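Local structure of ORF10 (Moritella marina, 6RIW) at residues Q154-A166 / V944-I958. The protein forms the ketosynthase and chain length factor part of a polyunsaturated fatty acid synthase, probably condensing acyl chains on acyl carrier protein. Residues are numbered along the deposited sequence; the frame is centred on the assembly and turned at random.
Sequences QLTHYTAPKKTHA and VNQPVMMDNLKPQGI
Asn952 reads the backbone of 162-164 with its whole amide: ND2 gives a nearly straight bond (176°) to Lys162 O, 2.9 Å away and in the amide plane, while OD1 takes Thr164 N at 3.0 Å. Its CG lies anti to the carbonyl carbon (chi1 -82°), which carries the amide across to residues 162-164. Lys162 O is gripped twice, since Thr164 OG1 reaches it from the opposite face of its carbonyl plane. With an alanine here, Thr164 N would probably lose its acceptor and Lys162 O one of its two donors, and this part of the loop would be freer to shift. Gln956, four residues further, does the same to Thr164 and Ala166: its extended chain sends NE2 to Thr164 O (2.9 Å) and OE1 to Ala166 N (2.9 Å). Next to it, Ile958 CD1 sits over one face of the His165 imidazole, 3.4 Å from NE2; ND1 is held by Asp167 N. Further back along the pair, His157 ND1 accepts Met949 N at 3.0 Å, the donor tilted from the ring plane, while Pro161 CB lies over the rim of one ring face and Pro161 CG meets Met949 CG. At the far end Gln154 OE1 accepts Val944 N. Thr156 and Pro947 form a single beta bridge; beyond it, the side-chain amides of Asn952 and Gln956, each bonded to a backbone C=O and N-H two residues apart, join a loop of the first ketosynthase domain to the chain following helix 929-934.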
loop_
_atom_site.group_PDB
_atom_site.type_symbol
_atom_site.label_atom_id
_atom_site.label_comp_id
_atom_site.label_asym_id
_atom_site.label_seq_id
_atom_site.Cartn_x
_atom_site.Cartn_y
_atom_site.Cartn_z
ATOM N N GLN A 154 -33.689 -7.909 14.388
ATOM C CA GLN A 154 -32.845 -8.212 13.236
ATOM C C GLN A 154 -32.113 -6.955 12.801
ATOM O O GLN A 154 -32.741 -5.930 12.533
ATOM C CB GLN A 154 -33.653 -8.726 12.044
ATOM C CG GLN A 154 -34.230 -10.101 12.169
ATOM C CD GLN A 154 -35.004 -10.426 10.916
ATOM O OE1 GLN A 154 -35.964 -9.737 10.579
ATOM N NE2 GLN A 154 -34.570 -11.437 10.198
ATOM N N LEU A 155 -30.793 -7.032 12.725
ATOM C CA LEU A 155 -30.024 -5.945 12.147
ATOM C C LEU A 155 -30.073 -6.014 10.624
ATOM O O LEU A 155 -30.066 -7.101 10.035
ATOM C CB LEU A 155 -28.576 -6.021 12.633
ATOM C CG LEU A 155 -27.641 -4.874 12.257
ATOM C CD1 LEU A 155 -28.076 -3.587 12.917
ATOM C CD2 LEU A 155 -26.234 -5.273 12.731
ATOM N N THR A 156 -30.108 -4.851 9.982
ATOM C CA THR A 156 -30.060 -4.826 8.525
ATOM C C THR A 156 -28.611 -4.869 8.033
ATOM O O THR A 156 -27.688 -4.426 8.724
ATOM C CB THR A 156 -30.772 -3.591 7.966
ATOM O OG1 THR A 156 -30.113 -2.404 8.413
ATOM C CG2 THR A 156 -32.243 -3.560 8.427
ATOM N N HIS A 157 -28.417 -5.425 6.833
ATOM C CA HIS A 157 -27.091 -5.420 6.215
ATOM C C HIS A 157 -26.617 -3.984 5.936
ATOM O O HIS A 157 -27.411 -3.076 5.672
ATOM C CB HIS A 157 -27.118 -6.267 4.929
ATOM C CG HIS A 157 -25.789 -6.842 4.539
ATOM N ND1 HIS A 157 -25.264 -7.970 5.124
ATOM C CD2 HIS A 157 -24.889 -6.449 3.609
ATOM C CE1 HIS A 157 -24.097 -8.250 4.575
ATOM N NE2 HIS A 157 -23.845 -7.340 3.653
ATOM N N TYR A 158 -25.292 -3.772 5.983
ATOM C CA TYR A 158 -24.765 -2.405 5.919
ATOM C C TYR A 158 -25.026 -1.723 4.574
ATOM O O TYR A 158 -25.188 -0.500 4.527
ATOM C CB TYR A 158 -23.263 -2.409 6.245
ATOM C CG TYR A 158 -22.377 -2.820 5.086
ATOM C CD1 TYR A 158 -22.280 -4.147 4.698
ATOM C CD2 TYR A 158 -21.642 -1.860 4.382
ATOM C CE1 TYR A 158 -21.452 -4.522 3.608
ATOM C CE2 TYR A 158 -20.818 -2.215 3.297
ATOM C CZ TYR A 158 -20.736 -3.536 2.919
ATOM O OH TYR A 158 -19.932 -3.862 1.841
ATOM N N THR A 159 -25.083 -2.484 3.480
ATOM C CA THR A 159 -25.431 -1.969 2.154
ATOM C C THR A 159 -26.082 -3.127 1.407
ATOM O O THR A 159 -26.250 -4.218 1.961
ATOM C CB THR A 159 -24.204 -1.405 1.419
ATOM O OG1 THR A 159 -24.607 -0.595 0.305
ATOM C CG2 THR A 159 -23.291 -2.526 0.903
ATOM N N ALA A 160 -26.453 -2.909 0.149
ATOM C CA ALA A 160 -27.001 -4.038 -0.601
ATOM C C ALA A 160 -25.946 -5.141 -0.659
ATOM O O ALA A 160 -24.813 -4.878 -1.091
ATOM C CB ALA A 160 -27.408 -3.631 -2.015
ATOM N N PRO A 161 -26.256 -6.353 -0.214
ATOM C CA PRO A 161 -25.255 -7.431 -0.232
ATOM C C PRO A 161 -24.932 -7.859 -1.653
ATOM O O PRO A 161 -25.815 -7.925 -2.511
ATOM C CB PRO A 161 -25.936 -8.581 0.530
ATOM C CG PRO A 161 -27.250 -8.055 1.003
ATOM C CD PRO A 161 -27.559 -6.780 0.320
ATOM N N LYS A 162 -23.654 -8.158 -1.899
ATOM C CA LYS A 162 -23.223 -8.679 -3.195
ATOM C C LYS A 162 -22.273 -9.844 -2.974
ATOM O O LYS A 162 -21.382 -9.777 -2.116
ATOM C CB LYS A 162 -22.516 -7.608 -4.057
ATOM C CG LYS A 162 -23.248 -6.293 -4.196
ATOM C CD LYS A 162 -24.459 -6.407 -5.139
ATOM C CE LYS A 162 -25.268 -5.087 -5.207
ATOM N NZ LYS A 162 -24.471 -3.914 -5.715
ATOM N N LYS A 163 -22.471 -10.917 -3.742
ATOM C CA LYS A 163 -21.494 -11.992 -3.753
ATOM C C LYS A 163 -20.160 -11.440 -4.225
ATOM O O LYS A 163 -20.084 -10.771 -5.261
ATOM C CB LYS A 163 -21.960 -13.138 -4.657
ATOM C CG LYS A 163 -23.108 -13.924 -4.057
ATOM C CD LYS A 163 -23.770 -14.843 -5.076
ATOM C CE LYS A 163 -24.322 -16.098 -4.394
ATOM N NZ LYS A 163 -25.126 -16.920 -5.341
ATOM N N THR A 164 -19.109 -11.688 -3.445
ATOM C CA THR A 164 -17.838 -11.010 -3.655
ATOM C C THR A 164 -16.697 -12.015 -3.615
ATOM O O THR A 164 -16.568 -12.774 -2.646
ATOM C CB THR A 164 -17.648 -9.912 -2.594
ATOM O OG1 THR A 164 -18.740 -8.989 -2.694
ATOM C CG2 THR A 164 -16.342 -9.169 -2.811
ATOM N N HIS A 165 -15.895 -12.036 -4.686
ATOM C CA HIS A 165 -14.737 -12.923 -4.775
ATOM C C HIS A 165 -13.679 -12.519 -3.753
ATOM O O HIS A 165 -13.337 -11.336 -3.624
ATOM C CB HIS A 165 -14.139 -12.861 -6.185
ATOM C CG HIS A 165 -13.190 -13.981 -6.517
ATOM N ND1 HIS A 165 -11.901 -14.039 -6.024
ATOM C CD2 HIS A 165 -13.327 -15.054 -7.340
ATOM C CE1 HIS A 165 -11.294 -15.114 -6.502
ATOM N NE2 HIS A 165 -12.133 -15.744 -7.311
ATOM N N ALA A 166 -13.136 -13.523 -3.062
ATOM C CA ALA A 166 -12.127 -13.301 -2.019
ATOM C C ALA A 166 -10.937 -12.468 -2.484
ATOM O O ALA A 166 -10.321 -11.765 -1.669
ATOM C CB ALA A 166 -11.622 -14.654 -1.505
ATOM N N VAL A 944 -37.137 -7.651 8.950
ATOM C CA VAL A 944 -36.513 -6.637 8.106
ATOM C C VAL A 944 -36.433 -7.141 6.672
ATOM O O VAL A 944 -36.452 -8.348 6.385
ATOM C CB VAL A 944 -35.113 -6.236 8.600
ATOM C CG1 VAL A 944 -35.211 -5.615 9.968
ATOM C CG2 VAL A 944 -34.200 -7.459 8.614
ATOM N N ASN A 945 -36.295 -6.191 5.764
ATOM C CA ASN A 945 -36.220 -6.531 4.353
ATOM C C ASN A 945 -34.885 -7.177 3.995
ATOM O O ASN A 945 -34.839 -8.130 3.206
ATOM C CB ASN A 945 -36.441 -5.272 3.525
ATOM C CG ASN A 945 -36.622 -5.584 2.067
ATOM O OD1 ASN A 945 -37.467 -6.414 1.695
ATOM N ND2 ASN A 945 -35.809 -4.944 1.220
ATOM N N GLN A 946 -33.788 -6.675 4.559
ATOM C CA GLN A 946 -32.450 -7.177 4.232
ATOM C C GLN A 946 -31.668 -7.419 5.514
ATOM O O GLN A 946 -30.981 -6.520 6.008
ATOM C CB GLN A 946 -31.702 -6.208 3.320
ATOM C CG GLN A 946 -30.372 -6.767 2.818
ATOM C CD GLN A 946 -30.501 -8.166 2.256
ATOM O OE1 GLN A 946 -30.262 -9.166 2.947
ATOM N NE2 GLN A 946 -30.892 -8.250 0.994
ATOM N N PRO A 947 -31.755 -8.614 6.080
ATOM C CA PRO A 947 -30.983 -8.923 7.288
ATOM C C PRO A 947 -29.513 -9.121 6.933
ATOM O O PRO A 947 -29.143 -9.201 5.759
ATOM C CB PRO A 947 -31.616 -10.216 7.790
ATOM C CG PRO A 947 -32.162 -10.864 6.544
ATOM C CD PRO A 947 -32.531 -9.771 5.594
ATOM N N VAL A 948 -28.664 -9.172 7.971
ATOM C CA VAL A 948 -27.226 -9.385 7.741
ATOM C C VAL A 948 -27.010 -10.714 7.037
ATOM O O VAL A 948 -27.511 -11.755 7.473
ATOM C CB VAL A 948 -26.447 -9.340 9.065
ATOM C CG1 VAL A 948 -24.940 -9.663 8.809
ATOM C CG2 VAL A 948 -26.566 -7.962 9.716
ATOM N N MET A 949 -26.265 -10.688 5.931
ATOM C CA MET A 949 -26.040 -11.887 5.131
ATOM C C MET A 949 -24.633 -12.424 5.377
ATOM O O MET A 949 -23.660 -11.668 5.321
ATOM C CB MET A 949 -26.224 -11.608 3.640
ATOM C CG MET A 949 -27.586 -11.001 3.294
ATOM S SD MET A 949 -28.931 -12.146 3.674
ATOM C CE MET A 949 -28.589 -13.394 2.424
ATOM N N MET A 950 -24.528 -13.735 5.585
ATOM C CA MET A 950 -23.257 -14.361 5.936
ATOM C C MET A 950 -22.604 -15.108 4.781
ATOM O O MET A 950 -21.526 -15.675 4.978
ATOM C CB MET A 950 -23.472 -15.334 7.096
ATOM C CG MET A 950 -24.164 -14.716 8.295
ATOM S SD MET A 950 -23.080 -13.522 9.072
ATOM C CE MET A 950 -22.164 -14.675 10.104
ATOM N N ASP A 951 -23.225 -15.111 3.592
ATOM C CA ASP A 951 -22.781 -15.957 2.477
ATOM C C ASP A 951 -21.314 -15.736 2.121
ATOM O O ASP A 951 -20.616 -16.685 1.746
ATOM C CB ASP A 951 -23.622 -15.690 1.218
ATOM C CG ASP A 951 -25.111 -15.693 1.482
ATOM O OD1 ASP A 951 -25.608 -14.711 2.083
ATOM O OD2 ASP A 951 -25.781 -16.675 1.076
ATOM N N ASN A 952 -20.840 -14.485 2.170
ATOM C CA ASN A 952 -19.474 -14.204 1.738
ATOM C C ASN A 952 -18.415 -14.762 2.687
ATOM O O ASN A 952 -17.240 -14.827 2.303
ATOM C CB ASN A 952 -19.276 -12.693 1.595
ATOM C CG ASN A 952 -19.789 -12.168 0.274
ATOM O OD1 ASN A 952 -19.751 -12.866 -0.731
ATOM N ND2 ASN A 952 -20.270 -10.938 0.270
ATOM N N LEU A 953 -18.799 -15.152 3.904
ATOM C CA LEU A 953 -17.852 -15.716 4.860
ATOM C C LEU A 953 -17.565 -17.193 4.613
ATOM O O LEU A 953 -16.518 -17.691 5.040
ATOM C CB LEU A 953 -18.391 -15.549 6.284
ATOM C CG LEU A 953 -18.686 -14.143 6.783
ATOM C CD1 LEU A 953 -19.185 -14.178 8.256
ATOM C CD2 LEU A 953 -17.458 -13.263 6.642
ATOM N N LYS A 954 -18.480 -17.912 3.974
ATOM C CA LYS A 954 -18.258 -19.326 3.737
ATOM C C LYS A 954 -16.991 -19.514 2.902
ATOM O O LYS A 954 -16.841 -18.851 1.861
ATOM C CB LYS A 954 -19.464 -19.910 3.008
ATOM C CG LYS A 954 -19.276 -21.353 2.572
ATOM C CD LYS A 954 -20.521 -21.837 1.810
ATOM C CE LYS A 954 -20.595 -23.360 1.747
ATOM N NZ LYS A 954 -19.914 -23.882 0.540
ATOM N N PRO A 955 -16.065 -20.389 3.315
ATOM C CA PRO A 955 -14.851 -20.636 2.512
ATOM C C PRO A 955 -15.152 -20.889 1.038
ATOM O O PRO A 955 -15.900 -21.814 0.685
ATOM C CB PRO A 955 -14.225 -21.862 3.190
ATOM C CG PRO A 955 -14.674 -21.750 4.650
ATOM C CD PRO A 955 -16.070 -21.145 4.585
ATOM N N GLN A 956 -14.584 -20.048 0.168
ATOM C CA GLN A 956 -14.999 -19.994 -1.234
ATOM C C GLN A 956 -14.363 -21.061 -2.118
ATOM O O GLN A 956 -14.818 -21.239 -3.254
ATOM C CB GLN A 956 -14.703 -18.602 -1.814
ATOM C CG GLN A 956 -15.628 -17.552 -1.227
ATOM C CD GLN A 956 -15.357 -16.150 -1.758
ATOM O OE1 GLN A 956 -14.702 -15.971 -2.778
ATOM N NE2 GLN A 956 -15.890 -15.148 -1.068
ATOM N N GLY A 957 -13.346 -21.772 -1.645
ATOM C CA GLY A 957 -12.680 -22.773 -2.471
ATOM C C GLY A 957 -11.958 -22.217 -3.678
ATOM O O GLY A 957 -12.040 -22.808 -4.765
ATOM N N ILE A 958 -11.252 -21.094 -3.519
ATOM C CA ILE A 958 -10.595 -20.453 -4.655
ATOM C C ILE A 958 -9.410 -21.302 -5.076
ATOM O O ILE A 958 -8.591 -21.703 -4.245
ATOM C CB ILE A 958 -10.133 -19.030 -4.301
ATOM C CG1 ILE A 958 -11.307 -18.166 -3.829
ATOM C CG2 ILE A 958 -9.441 -18.379 -5.503
ATOM C CD1 ILE A 958 -12.438 -18.011 -4.843
HETATM O O HOH W 1 -35.735 -10.781 7.438
HETATM O O HOH W 2 -29.940 -9.760 10.845
HETATM O O HOH W 3 -21.435 -8.632 2.466
#